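Local structure of MgGH51 (Meripilus giganteus, 6ZPV) at residues 60-65 / 88-93; 493-498 / 504-509. The protein acts as an alpha-L-arabinofuranosidase of glycoside hydrolase family 51, probably removing terminal arabinofuranosyl units from arabinose-containing glycans. All blocks are in the same frame, centred on the assembly; numbering follows the deposited sequence.

Interaction 1 (60-65 / 88-93); sequences ISNAKL and SGSSGR
Two surface loops at one end of a beta sandwich meet here through Asn62 and Ser90, Ser61 and Arg93, and Ile60 and Arg93, in a small contact rich in water. Each loop crosses from one five-stranded antiparallel sheet to the other: the type II' turn of Ile60 to Ala63 joins strand 57-60 to strand 64-69, and the residues up to Arg93 lead from strand 80-85 into strand 93-98. The direct polar link is Asn62 ND2 to Ser90 OG, 2.9 Å and nearly straight at 167°, with the hydroxyl close to the amide plane; Ser90 OG is also hydrogen-bonded to the carbonyl of Pro87. A valine in place of Asn62 would probably leave Ser90 OG without this donor and take away the one direct hydrogen bond between the two segments. At the other end of the contact the Ile60 methyl CD1 lies over one face of the Arg93 guanidinium, 3.9 Å from NH1. Gln135 hydrogen-bonds this NH1, and Phe177 adds a cation-pi contact, which together probably restrict turning of the group. Between these ends Ser61 CB touches Arg93 O at 3.5 Å, and OG, anti to the backbone N (chi1 -174°), is directed to a water between the loops. That water accepts from Ser61 OG at 2.6 Å and donates to the carbonyls Ser91 O at 2.6 Å and Arg93 O at 2.7 Å.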
loop_
_atom_site.group_PDB
_atom_site.type_symbol
_atom_site.label_atom_id
_atom_site.label_comp_id
_atom_site.label_asym_id
_atom_site.label_seq_id
_atom_site.Cartn_x
_atom_site.Cartn_y
_atom_site.Cartn_z
ATOM N N ILE A 60 17.378 -15.354 -24.708
ATOM C CA ILE A 60 17.794 -14.643 -25.931
ATOM C C ILE A 60 18.524 -15.682 -26.774
ATOM O O ILE A 60 19.461 -16.339 -26.271
ATOM C CB ILE A 60 18.651 -13.402 -25.642
ATOM C CG1 ILE A 60 17.829 -12.326 -24.952
ATOM C CG2 ILE A 60 19.284 -12.896 -26.925
ATOM C CD1 ILE A 60 18.646 -11.172 -24.429
ATOM N N SER A 61 18.168 -15.779 -28.034
ATOM C CA SER A 61 18.834 -16.680 -28.974
ATOM C C SER A 61 18.731 -18.096 -28.435
ATOM O O SER A 61 17.646 -18.508 -27.919
ATOM C CB SER A 61 20.214 -16.184 -29.315
ATOM O OG SER A 61 20.809 -16.983 -30.323
ATOM N N ASN A 62 19.778 -18.896 -28.581
ATOM C CA ASN A 62 19.774 -20.332 -28.227
ATOM C C ASN A 62 20.162 -20.587 -26.772
ATOM O O ASN A 62 20.555 -21.713 -26.453
ATOM C CB ASN A 62 20.638 -21.142 -29.204
ATOM C CG ASN A 62 22.088 -20.775 -29.182
ATOM O OD1 ASN A 62 22.450 -19.681 -28.711
ATOM N ND2 ASN A 62 22.932 -21.644 -29.705
ATOM N N ALA A 63 20.078 -19.609 -25.891
ATOM C CA ALA A 63 20.367 -19.836 -24.461
ATOM C C ALA A 63 19.544 -20.981 -23.890
ATOM O O ALA A 63 18.335 -21.091 -24.195
ATOM C CB ALA A 63 20.068 -18.570 -23.681
ATOM N N LYS A 64 20.156 -21.744 -23.006
ATOM C CA LYS A 64 19.457 -22.759 -22.201
ATOM C C LYS A 64 19.371 -22.239 -20.768
ATOM O O LYS A 64 20.392 -21.886 -20.183
ATOM C CB LYS A 64 20.153 -24.104 -22.291
ATOM C CG LYS A 64 20.165 -24.661 -23.689
ATOM N N LEU A 65 18.170 -22.197 -20.239
ATOM C CA LEU A 65 17.878 -21.680 -18.896
ATOM C C LEU A 65 17.230 -22.789 -18.057
ATOM O O LEU A 65 16.307 -23.464 -18.551
ATOM C CB LEU A 65 16.920 -20.506 -18.936
ATOM C CG LEU A 65 17.333 -19.317 -19.793
ATOM C CD1 LEU A 65 16.258 -18.250 -19.724
ATOM C CD2 LEU A 65 18.687 -18.754 -19.431
ATOM N N SER A 88 27.373 -25.217 -27.760
ATOM C CA SER A 88 28.535 -25.179 -28.667
ATOM C C SER A 88 28.024 -24.638 -30.018
ATOM O O SER A 88 26.825 -24.781 -30.358
ATOM C CB SER A 88 29.156 -26.574 -28.787
ATOM O OG SER A 88 28.241 -27.477 -29.349
ATOM N N GLY A 89 28.894 -24.083 -30.809
ATOM C CA GLY A 89 28.479 -23.708 -32.180
ATOM C C GLY A 89 27.662 -22.434 -32.265
ATOM O O GLY A 89 26.829 -22.338 -33.156
ATOM N N SER A 90 27.889 -21.474 -31.360
ATOM C CA SER A 90 27.092 -20.260 -31.179
ATOM C C SER A 90 27.840 -19.015 -31.643
ATOM O O SER A 90 29.063 -18.973 -31.803
ATOM C CB SER A 90 26.677 -20.180 -29.723
ATOM O OG SER A 90 25.785 -21.240 -29.401
ATOM N N SER A 91 27.062 -17.955 -31.816
ATOM C CA SER A 91 27.573 -16.625 -32.157
ATOM C C SER A 91 26.479 -15.601 -31.843
ATOM O O SER A 91 25.267 -15.966 -31.777
ATOM C CB SER A 91 27.982 -16.493 -33.623
ATOM O OG SER A 91 26.860 -16.435 -34.446
ATOM N N GLY A 92 26.868 -14.338 -31.758
ATOM C CA GLY A 92 25.929 -13.251 -31.535
ATOM C C GLY A 92 25.501 -13.162 -30.093
ATOM O O GLY A 92 25.897 -13.981 -29.258
ATOM N N ARG A 93 24.687 -12.162 -29.775
ATOM C CA ARG A 93 24.292 -12.014 -28.352
ATOM C C ARG A 93 23.511 -13.252 -27.936
ATOM O O ARG A 93 22.599 -13.725 -28.632
ATOM C CB ARG A 93 23.499 -10.711 -28.199
ATOM C CG ARG A 93 22.133 -10.650 -28.866
ATOM C CD ARG A 93 21.526 -9.260 -28.948
ATOM N NE ARG A 93 21.319 -8.613 -27.664
ATOM C CZ ARG A 93 20.166 -8.372 -27.066
ATOM N NH1 ARG A 93 19.024 -8.796 -27.528
ATOM N NH2 ARG A 93 20.177 -7.637 -25.974
HETATM O O HOH W 1 23.019 -15.584 -30.523
HETATM O O HOH W 2 24.087 -18.935 -31.500
#

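Interaction 2 (493-498 / 504-509); sequences PDLVSY and IKSTSF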
loop_
_atom_site.group_PDB
_atom_site.type_symbol
_atom_site.label_atom_id
_atom_site.label_comp_id
_atom_site.label_asym_id
_atom_site.label_seq_id
_atom_site.Cartn_x
_atom_site.Cartn_y
_atom_site.Cartn_z
ATOM N N PRO A 493 -13.026 -2.865 -6.164
ATOM C CA PRO A 493 -12.259 -1.733 -6.668
ATOM C C PRO A 493 -11.124 -1.336 -5.708
ATOM O O PRO A 493 -11.105 -1.723 -4.549
ATOM C CB PRO A 493 -13.328 -0.630 -6.720
ATOM C CG PRO A 493 -14.188 -0.910 -5.530
ATOM C CD PRO A 493 -14.231 -2.433 -5.473
ATOM N N ASP A 494 -10.183 -0.569 -6.241
ATOM C CA ASP A 494 -8.989 -0.118 -5.518
ATOM C C ASP A 494 -8.812 1.389 -5.611
ATOM O O ASP A 494 -9.250 1.987 -6.609
ATOM C CB ASP A 494 -7.776 -0.871 -6.074
ATOM C CG ASP A 494 -7.976 -2.357 -6.027
ATOM O OD1 ASP A 494 -7.959 -2.939 -4.946
ATOM O OD2 ASP A 494 -8.236 -2.950 -7.173
ATOM N N LEU A 495 -8.148 1.987 -4.626
ATOM C CA LEU A 495 -8.089 3.450 -4.589
ATOM C C LEU A 495 -7.241 4.089 -5.708
ATOM O O LEU A 495 -7.650 5.113 -6.264
ATOM C CB LEU A 495 -7.594 3.931 -3.201
ATOM C CG LEU A 495 -7.964 5.362 -2.887
ATOM C CD1 LEU A 495 -9.456 5.502 -2.628
ATOM C CD2 LEU A 495 -7.199 5.866 -1.674
ATOM N N VAL A 496 -6.088 3.509 -5.954
ATOM C CA VAL A 496 -5.134 4.017 -6.951
ATOM C C VAL A 496 -4.675 2.849 -7.794
ATOM O O VAL A 496 -4.253 1.828 -7.243
ATOM C CB VAL A 496 -3.958 4.700 -6.231
ATOM C CG1 VAL A 496 -2.874 5.137 -7.237
ATOM C CG2 VAL A 496 -4.429 5.893 -5.409
ATOM N N SER A 497 -4.723 3.008 -9.128
ATOM C CA SER A 497 -4.321 1.944 -10.037
ATOM C C SER A 497 -3.125 2.388 -10.851
ATOM O O SER A 497 -2.845 3.582 -10.927
ATOM C CB SER A 497 -5.503 1.529 -10.923
ATOM O OG SER A 497 -6.638 1.195 -10.135
ATOM N N TYR A 498 -2.436 1.447 -11.481
ATOM C CA TYR A 498 -1.262 1.808 -12.294
ATOM C C TYR A 498 -0.905 0.636 -13.174
ATOM O O TYR A 498 -1.285 -0.513 -12.932
ATOM C CB TYR A 498 -0.047 2.176 -11.403
ATOM C CG TYR A 498 0.198 1.158 -10.314
ATOM C CD1 TYR A 498 0.981 0.035 -10.511
ATOM C CD2 TYR A 498 -0.472 1.259 -9.105
ATOM C CE1 TYR A 498 1.115 -0.935 -9.530
ATOM C CE2 TYR A 498 -0.379 0.265 -8.155
ATOM C CZ TYR A 498 0.406 -0.829 -8.351
ATOM O OH TYR A 498 0.448 -1.793 -7.374
ATOM N N ILE A 504 -3.374 5.960 -12.190
ATOM C CA ILE A 504 -4.779 6.333 -12.348
ATOM C C ILE A 504 -5.321 6.657 -10.959
ATOM O O ILE A 504 -5.383 5.753 -10.092
ATOM C CB ILE A 504 -5.583 5.181 -12.991
ATOM C CG1 ILE A 504 -5.040 4.808 -14.363
ATOM C CG2 ILE A 504 -7.030 5.608 -13.152
ATOM C CD1 ILE A 504 -4.849 3.446 -14.590
ATOM N N LYS A 505 -5.749 7.886 -10.758
ATOM C CA LYS A 505 -6.334 8.333 -9.487
ATOM C C LYS A 505 -7.843 8.167 -9.613
ATOM O O LYS A 505 -8.483 8.795 -10.445
ATOM C CB LYS A 505 -5.960 9.804 -9.249
ATOM C CG LYS A 505 -4.473 10.035 -9.059
ATOM C CD LYS A 505 -4.026 11.409 -9.085
ATOM C CE LYS A 505 -2.508 11.422 -9.317
ATOM N NZ LYS A 505 -1.962 12.791 -9.246
ATOM N N SER A 506 -8.423 7.323 -8.775
ATOM C CA SER A 506 -9.860 6.983 -8.859
ATOM C C SER A 506 -10.746 8.137 -8.358
ATOM O O SER A 506 -10.326 9.029 -7.619
ATOM C CB SER A 506 -10.158 5.746 -8.087
ATOM O OG SER A 506 -10.117 5.945 -6.669
ATOM N N THR A 507 -12.045 7.995 -8.648
ATOM C CA THR A 507 -13.052 8.859 -8.003
ATOM C C THR A 507 -12.958 8.811 -6.460
ATOM O O THR A 507 -12.964 9.849 -5.808
ATOM C CB THR A 507 -14.457 8.444 -8.473
ATOM O OG1 THR A 507 -14.606 7.048 -8.168
ATOM C CG2 THR A 507 -14.688 8.678 -9.966
ATOM N N SER A 508 -12.815 7.591 -5.941
ATOM C CA SER A 508 -12.687 7.421 -4.501
ATOM C C SER A 508 -11.405 8.053 -3.949
ATOM O O SER A 508 -11.446 8.569 -2.835
ATOM C CB SER A 508 -12.795 5.926 -4.132
ATOM O OG SER A 508 -14.109 5.468 -4.372
ATOM N N PHE A 509 -10.311 8.010 -4.726
ATOM C CA PHE A 509 -9.087 8.713 -4.322
ATOM C C PHE A 509 -9.384 10.187 -4.133
ATOM O O PHE A 509 -8.964 10.792 -3.132
ATOM C CB PHE A 509 -8.004 8.529 -5.386
ATOM C CG PHE A 509 -6.800 9.421 -5.160
ATOM C CD1 PHE A 509 -5.757 9.004 -4.370
ATOM C CD2 PHE A 509 -6.731 10.691 -5.735
ATOM C CE1 PHE A 509 -4.652 9.831 -4.197
ATOM C CE2 PHE A 509 -5.617 11.511 -5.569
ATOM C CZ PHE A 509 -4.592 11.053 -4.776
#
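Against the ring of Phe509 the methyl CG2 of Val496 arrives obliquely, 3.5 Å from CD1, and Leu495 CD2 also approaches at a slant. One face of the ring carries Lys505 CG, 3.9 Å above the plane and displaced toward the rim. Val496 and Lys505 are a non-hydrogen-bonded antiparallel pair whose side chains share one face of the sheet, which explains how the same ring meets both. Beyond CG the lysine chain runs on to a salt bridge with Glu219 of helix 211-219, a helix that also packs on Phe509.

Leu495 carries the contact from the strand to the helix start. With CG anti to the backbone N (chi1 -159°), its CD1 is laid against the first helical turn, 3.4 Å from Phe509 N, while CG packs on Phe509 CB.

These segments form a beta hairpin running into a helix, in the connection that follows strand 474-479, the last strand of the (beta/alpha)8 barrel expected of a GH51 enzyme. Ser497 and Ile504 make the hydrogen-bonded pair of the hairpin: Ser497 N reaches Ile504 O at 3.0 Å, and Ile504 N reaches Ser497 O at 2.7 Å. On the face of this pair, Ile504 CB and CD1 lie beside Ser497 CB, whereas Ser497 OG turns to Gln484.

Where the strand gives way to helix 507-517, Ser506 is the N-cap. Its hydroxyl donates to Leu495 O at 2.6 Å, meeting that oxygen at a C=O...donor angle of 130°, and accepts from Phe509 N at 2.8 Å. Two bonds thus fix the rotation of the hydroxyl, and Ser506 N adds a weak bond to the same Leu495 O.

Followed from the N terminus, the chain lays down the short barrel strand 20-21 and then departs into the beta sandwich, where interaction 1 closes a loop of 22 residues holding the rest of strand 64-69 and strand 80-85. It returns to the barrel at strand 224-227. Only after strand 474-479 does interaction 2 close its own much shorter loop, five residues at the hairpin end. The two are therefore in series, neither nested nor crossed, with centres about 44 Å apart and nearest atoms about 25 Å apart. One ties neighbouring loops at the sandwich surface; the other joins a buried hairpin to helix 507-517 beside the barrel.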